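Local coordinates for protein, related to general stress protein 26(GS26) of B.subtilis (Clostridium acetobutylicum, PDB 2HQ7), which probably acts as a flavin-dependent oxidoreductase of the pyridoxamine 5'-phosphate oxidase family, related to a general stress protein of Bacillus subtilis, at residues N33-M38 with S51-T56; I87-D92 with T118-T123. All blocks are in the same frame, centred on the assembly; numbering follows the deposited sequence.

Overall arrangement
From the N terminus, the chain first reaches contact 1, where strand 32-43 turns back into strand 47-53 and closes a short hairpin, with 12 residues between the two segments. Helix 56-64 and strand 67-74 follow before strand 79-90 opens contact 2, which closes a longer loop of 25 residues, including helix 93-99, when it pairs with strand 117-131. The two closures lie in series, neither nested nor crossed. Their centres are about 11 Å apart, and strands 47-53 and 117-131 are neighbours in one curled antiparallel sheet. Thr-52 and Thr-118 share a probable backbone hydrogen bond, and Met-37 packs on Leu-120, tying the hairpin to the later strand pair.

Contact 1 of 2, residues N33-M38 with S51-T56; sequences NIKAMM and STNTST
Met-38 and Ser-51 form an antiparallel hydrogen-bonded pair, the one beta bridge between these segments. Met-38 N donates to Ser-51 O at 3.0 Å, and Ser-51 N returns a bond to Met-38 O at 2.7 Å. From there toward Lys-35 the strands splay, the axes of segments 33-38 and 51-53 running at 124° to each other, N to C, and side chains and a water carry the rest of the contact.

The van der Waals packing belongs to Met-37, a selenomethionine. Its chain bends at the last torsion (chi3 52°), which places CE 3.5 Å from Ser-51 O. The same methyl carbon has an apolar partner in Thr-52 CB at 3.6 Å, while CG and SE also face that threonine, the two side chains crossing obliquely. Met-37 and Thr-52 both touch Leu-120 of strand 117-131, so the packing reaches the next strand of the sheet.

Strands 32-43 and 47-53 make a beta hairpin within the curled antiparallel sheet, consistent with the FMN-binding split barrel of this family. The second subunit covers part of the earlier strand, its Tyr-130 packing on Lys-35 and its Tyr-71 on Ala-36.

Polar contacts gather around Lys-35. With CG anti to the backbone N (chi1 -162°) and the chain extended beyond it, the side chain passes Thr-52 at about a right angle. NZ makes a weak hydrogen bond to Asn-53 OD1 at 3.5 Å. It donates more closely to a water, 2.7 Å from NZ to the water oxygen, and that water donates in turn to Asn-53 O at 2.9 Å. The water also bonds Thr-52 OG1 at 3.3 Å, linking both residues to the lysine. Ser-51 OG instead bonds Tyr-108 OH.

Contact 2 of 2, residues I87-D92 with T118-T123; sequences IEILHD and TALCFT. With EDO (1,2-ethanediol), chain H.
Glu-88 and Cys-121 form an antiparallel hydrogen-bonded pair, flanked by the non-hydrogen-bonded pairs Ile-87 with Phe-122 and Ile-89 with Leu-120; the axes of segments 87-90 and 118-123 approach to 4.5 Å, with 149° between their N-to-C directions. Cys-121 N donates to Glu-88 O at 2.8 Å, and Glu-88 N to Cys-121 O at 2.9 Å. That second carbonyl also receives a CA-H...O contact from Ile-87. Further along, Leu-90 N donates to Ala-119 O, whereas a water bridges the other two backbone atoms, donating to Leu-90 O and accepting from Ala-119 N.

Ile-87, Ile-89, Leu-120 and Phe-122 share one face of the sheet. Ile-87 carries CG1 anti to its backbone N (chi1 -160°), and CD1 beyond it reaches Leu-120 CB at 3.7 Å and also touches Phe-122 CB. Leu-120 CD2 touches both isoleucines, Ile-87 through CD1 and Ile-89 through CG1, the latter at 4.3 Å. Helix 56-64 packs against this face, Leu-62 on Ile-87 and Leu-120, Val-59 on Ile-89. Strands 79-90 and 117-131 are neighbouring antiparallel strands of the curled sheet, as in the split-barrel fold of FMN-binding relatives, and strand 47-53 pairs with the latter on its far side from 79-90.

On the other face Leu-90 CD1 meets Cys-121 CB at 4.2 Å, and both side chains touch Trp-49. Leu-90 also packs on Leu-99 of helix 93-99, whose N-cap is Asp-92, with OD2 bonded to Ser-95 OG.

Where the strand gives way to this helix, an ethanediol, probably from the crystallisation liquor, accepts a hydrogen bond from His-91 N to its O2 at 2.9 Å. The His-91 ring has Ile-89 CG2 against one face, 3.2 Å above its plane and displaced toward the rim.

Contact 1 of 2, residues N33-M38 with S51-T56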
loop_
_atom_site.group_PDB
_atom_site.type_symbol
_atom_site.label_atom_id
_atom_site.label_comp_id
_atom_site.label_asym_id
_atom_site.label_seq_id
_atom_site.Cartn_x
_atom_site.Cartn_y
_atom_site.Cartn_z
ATOM N N ASN B 33 -1.096 7.909 -2.281
ATOM C CA ASN B 33 -2.327 7.433 -1.722
ATOM C C ASN B 33 -2.324 5.951 -2.008
ATOM O O ASN B 33 -1.755 5.521 -2.984
ATOM C CB ASN B 33 -3.545 8.061 -2.385
ATOM C CG ASN B 33 -3.783 9.506 -2.020
ATOM O OD1 ASN B 33 -4.767 10.067 -2.510
ATOM N ND2 ASN B 33 -2.924 10.125 -1.185
ATOM N N ILE B 34 -2.907 5.184 -1.109
ATOM C CA ILE B 34 -3.065 3.760 -1.286
ATOM C C ILE B 34 -4.532 3.431 -1.117
ATOM O O ILE B 34 -5.160 3.887 -0.149
ATOM C CB ILE B 34 -2.267 2.950 -0.231
ATOM C CG1 ILE B 34 -0.769 3.227 -0.354
ATOM C CG2 ILE B 34 -2.540 1.460 -0.387
ATOM C CD1 ILE B 34 0.118 2.602 0.798
ATOM N N LYS B 35 -5.053 2.630 -2.051
ATOM C CA LYS B 35 -6.394 2.049 -1.982
ATOM C C LYS B 35 -6.370 0.563 -2.285
ATOM O O LYS B 35 -5.575 0.119 -3.112
ATOM C CB LYS B 35 -7.288 2.717 -3.023
ATOM C CG LYS B 35 -8.743 2.515 -2.776
ATOM C CD LYS B 35 -9.539 3.385 -3.722
ATOM C CE LYS B 35 -11.030 3.203 -3.550
ATOM N NZ LYS B 35 -11.756 4.240 -4.354
ATOM N N ALA B 36 -7.249 -0.194 -1.621
ATOM C CA ALA B 36 -7.505 -1.599 -1.963
ATOM C C ALA B 36 -8.376 -1.705 -3.231
ATOM O O ALA B 36 -9.310 -0.930 -3.434
ATOM C CB ALA B 36 -8.152 -2.346 -0.791
HETATM N N MSE B 37 -7.986 -2.595 -4.133
HETATM C CA MSE B 37 -8.760 -2.860 -5.339
HETATM C C MSE B 37 -8.889 -4.340 -5.531
HETATM O O MSE B 37 -8.224 -5.111 -4.858
HETATM C CB MSE B 37 -8.098 -2.229 -6.552
HETATM C CG MSE B 37 -8.267 -0.746 -6.585
HETATM SE SE MSE B 37 -7.694 0.031 -8.270
HETATM C CE MSE B 37 -8.662 -1.052 -9.565
HETATM N N MSE B 38 -9.787 -4.742 -6.414
HETATM C CA MSE B 38 -10.032 -6.163 -6.631
HETATM C C MSE B 38 -9.342 -6.584 -7.923
HETATM O O MSE B 38 -9.385 -5.867 -8.934
HETATM C CB MSE B 38 -11.541 -6.460 -6.646
HETATM C CG MSE B 38 -11.969 -7.641 -7.517
HETATM SE SE MSE B 38 -13.813 -8.230 -7.125
HETATM C CE MSE B 38 -13.377 -9.088 -5.393
ATOM N N SER B 51 -10.578 -4.124 -10.543
ATOM C CA SER B 51 -11.842 -3.431 -10.349
ATOM C C SER B 51 -11.832 -2.486 -9.159
ATOM O O SER B 51 -11.285 -2.799 -8.131
ATOM C CB SER B 51 -12.965 -4.425 -10.093
ATOM O OG SER B 51 -14.197 -3.769 -10.225
ATOM N N THR B 52 -12.482 -1.344 -9.329
ATOM C CA THR B 52 -12.733 -0.427 -8.238
ATOM C C THR B 52 -14.002 0.362 -8.521
ATOM O O THR B 52 -14.546 0.341 -9.646
ATOM C CB THR B 52 -11.523 0.502 -7.998
ATOM O OG1 THR B 52 -11.602 1.082 -6.687
ATOM C CG2 THR B 52 -11.420 1.595 -9.090
ATOM N N ASN B 53 -14.484 1.045 -7.491
ATOM C CA ASN B 53 -15.660 1.895 -7.631
ATOM C C ASN B 53 -15.347 3.175 -8.408
ATOM O O ASN B 53 -14.331 3.828 -8.173
ATOM C CB ASN B 53 -16.253 2.218 -6.264
ATOM C CG ASN B 53 -15.239 2.879 -5.330
ATOM O OD1 ASN B 53 -14.533 2.200 -4.554
ATOM N ND2 ASN B 53 -15.130 4.202 -5.433
ATOM N N THR B 54 -16.223 3.514 -9.354
ATOM C CA THR B 54 -16.128 4.784 -10.061
ATOM C C THR B 54 -16.161 5.896 -9.030
ATOM O O THR B 54 -17.122 6.020 -8.282
ATOM C CB THR B 54 -17.288 4.993 -11.019
ATOM O OG1 THR B 54 -17.519 3.787 -11.750
ATOM C CG2 THR B 54 -16.994 6.158 -11.985
ATOM N N SER B 55 -15.065 6.634 -8.946
ATOM C CA SER B 55 -15.022 7.929 -8.270
ATOM C C SER B 55 -14.452 8.900 -9.296
ATOM O O SER B 55 -13.442 8.611 -9.946
ATOM C CB SER B 55 -14.165 7.876 -6.987
ATOM O OG SER B 55 -12.875 8.448 -7.148
ATOM N N THR B 56 -15.107 10.035 -9.477
ATOM C CA THR B 56 -14.576 11.063 -10.371
ATOM C C THR B 56 -13.176 11.522 -9.940
ATOM O O THR B 56 -12.328 11.758 -10.781
ATOM C CB THR B 56 -15.499 12.276 -10.432
ATOM O OG1 THR B 56 -15.654 12.806 -9.109
ATOM C CG2 THR B 56 -16.850 11.884 -11.007
HETATM O O HOH W 1 -11.728 4.340 -7.009
#

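Contact 2 of 2, residues I87-D92 with T118-T123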
loop_
_atom_site.group_PDB
_atom_site.type_symbol
_atom_site.label_atom_id
_atom_site.label_comp_id
_atom_site.label_asym_id
_atom_site.label_seq_id
_atom_site.Cartn_x
_atom_site.Cartn_y
_atom_site.Cartn_z
ATOM N N ILE B 87 -1.269 2.407 -15.480
ATOM C CA ILE B 87 -2.604 1.843 -15.471
ATOM C C ILE B 87 -3.474 2.604 -16.479
ATOM O O ILE B 87 -3.306 3.797 -16.656
ATOM C CB ILE B 87 -3.171 1.934 -14.062
ATOM C CG1 ILE B 87 -4.322 0.953 -13.882
ATOM C CG2 ILE B 87 -3.566 3.391 -13.733
ATOM C CD1 ILE B 87 -4.543 0.552 -12.454
ATOM N N GLU B 88 -4.379 1.905 -17.165
ATOM C CA GLU B 88 -5.346 2.595 -18.012
ATOM C C GLU B 88 -6.756 2.134 -17.654
ATOM O O GLU B 88 -6.953 0.973 -17.279
ATOM C CB GLU B 88 -5.032 2.363 -19.480
ATOM C CG GLU B 88 -5.406 1.030 -20.013
ATOM C CD GLU B 88 -5.659 1.063 -21.537
ATOM O OE1 GLU B 88 -6.627 1.737 -21.981
ATOM O OE2 GLU B 88 -4.905 0.394 -22.276
ATOM N N ILE B 89 -7.719 3.043 -17.745
ATOM C CA ILE B 89 -9.130 2.732 -17.470
ATOM C C ILE B 89 -9.702 2.127 -18.717
ATOM O O ILE B 89 -9.554 2.679 -19.776
ATOM C CB ILE B 89 -9.956 4.000 -17.150
ATOM C CG1 ILE B 89 -9.466 4.676 -15.858
ATOM C CG2 ILE B 89 -11.469 3.678 -17.060
ATOM C CD1 ILE B 89 -9.798 6.204 -15.790
ATOM N N LEU B 90 -10.394 1.008 -18.585
ATOM C CA LEU B 90 -11.061 0.411 -19.732
ATOM C C LEU B 90 -12.540 0.785 -19.776
ATOM O O LEU B 90 -13.364 0.287 -18.997
ATOM C CB LEU B 90 -10.904 -1.098 -19.707
ATOM C CG LEU B 90 -9.494 -1.663 -19.664
ATOM C CD1 LEU B 90 -9.604 -3.200 -19.615
ATOM C CD2 LEU B 90 -8.690 -1.198 -20.877
ATOM N N HIS B 91 -12.881 1.638 -20.728
ATOM C CA HIS B 91 -14.234 2.187 -20.817
ATOM C C HIS B 91 -15.230 1.349 -21.620
ATOM O O HIS B 91 -16.444 1.528 -21.481
ATOM C CB HIS B 91 -14.166 3.607 -21.402
ATOM C CG HIS B 91 -13.503 4.580 -20.477
ATOM N ND1 HIS B 91 -12.218 5.049 -20.677
ATOM C CD2 HIS B 91 -13.925 5.120 -19.306
ATOM C CE1 HIS B 91 -11.894 5.865 -19.689
ATOM N NE2 HIS B 91 -12.913 5.930 -18.849
ATOM N N ASP B 92 -14.737 0.431 -22.431
ATOM C CA ASP B 92 -15.610 -0.308 -23.330
ATOM C C ASP B 92 -16.281 -1.490 -22.642
ATOM O O ASP B 92 -15.691 -2.184 -21.812
ATOM C CB ASP B 92 -14.845 -0.769 -24.551
ATOM C CG ASP B 92 -13.815 -1.785 -24.220
ATOM O OD1 ASP B 92 -12.900 -1.424 -23.443
ATOM O OD2 ASP B 92 -13.928 -2.930 -24.724
ATOM N N THR B 118 -15.804 0.148 -12.428
ATOM C CA THR B 118 -14.702 0.618 -13.276
ATOM C C THR B 118 -13.681 -0.509 -13.417
ATOM O O THR B 118 -13.368 -1.188 -12.452
ATOM C CB THR B 118 -14.042 1.876 -12.679
ATOM O OG1 THR B 118 -14.919 2.990 -12.863
ATOM C CG2 THR B 118 -12.666 2.211 -13.335
ATOM N N ALA B 119 -13.204 -0.744 -14.636
ATOM C CA ALA B 119 -12.190 -1.750 -14.859
ATOM C C ALA B 119 -10.920 -1.062 -15.303
ATOM O O ALA B 119 -10.957 -0.126 -16.117
ATOM C CB ALA B 119 -12.636 -2.738 -15.888
ATOM N N LEU B 120 -9.802 -1.531 -14.780
ATOM C CA LEU B 120 -8.482 -0.954 -15.098
ATOM C C LEU B 120 -7.524 -2.019 -15.579
ATOM O O LEU B 120 -7.639 -3.175 -15.220
ATOM C CB LEU B 120 -7.891 -0.262 -13.861
ATOM C CG LEU B 120 -8.843 0.799 -13.339
ATOM C CD1 LEU B 120 -9.688 0.146 -12.262
ATOM C CD2 LEU B 120 -8.152 1.983 -12.788
ATOM N N CYS B 121 -6.588 -1.638 -16.429
ATOM C CA CYS B 121 -5.530 -2.573 -16.824
ATOM C C CYS B 121 -4.165 -2.000 -16.408
ATOM O O CYS B 121 -3.782 -0.918 -16.855
ATOM C CB CYS B 121 -5.611 -2.814 -18.316
ATOM S SG CYS B 121 -4.405 -3.974 -18.874
ATOM N N PHE B 122 -3.490 -2.695 -15.485
ATOM C CA PHE B 122 -2.131 -2.358 -15.060
ATOM C C PHE B 122 -1.094 -3.179 -15.811
ATOM O O PHE B 122 -1.213 -4.384 -15.885
ATOM C CB PHE B 122 -1.963 -2.657 -13.576
ATOM C CG PHE B 122 -0.524 -2.550 -13.075
ATOM C CD1 PHE B 122 0.055 -1.310 -12.811
ATOM C CD2 PHE B 122 0.204 -3.695 -12.767
ATOM C CE1 PHE B 122 1.366 -1.215 -12.306
ATOM C CE2 PHE B 122 1.488 -3.618 -12.230
ATOM C CZ PHE B 122 2.082 -2.387 -11.995
ATOM N N THR B 123 -0.052 -2.520 -16.305
ATOM C CA THR B 123 1.066 -3.169 -17.004
ATOM C C THR B 123 2.321 -2.897 -16.209
ATOM O O THR B 123 2.676 -1.739 -16.050
ATOM C CB THR B 123 1.229 -2.568 -18.433
ATOM O OG1 THR B 123 0.031 -2.814 -19.170
ATOM C CG2 THR B 123 2.441 -3.151 -19.189
HETATM C C1 EDO H . -10.101 0.489 -24.238
HETATM O O1 EDO H . -10.697 -0.655 -23.605
HETATM C C2 EDO H . -9.991 1.699 -23.303
HETATM O O2 EDO H . -11.257 2.341 -23.071
HETATM O O HOH W 2 -14.268 0.970 -16.658
#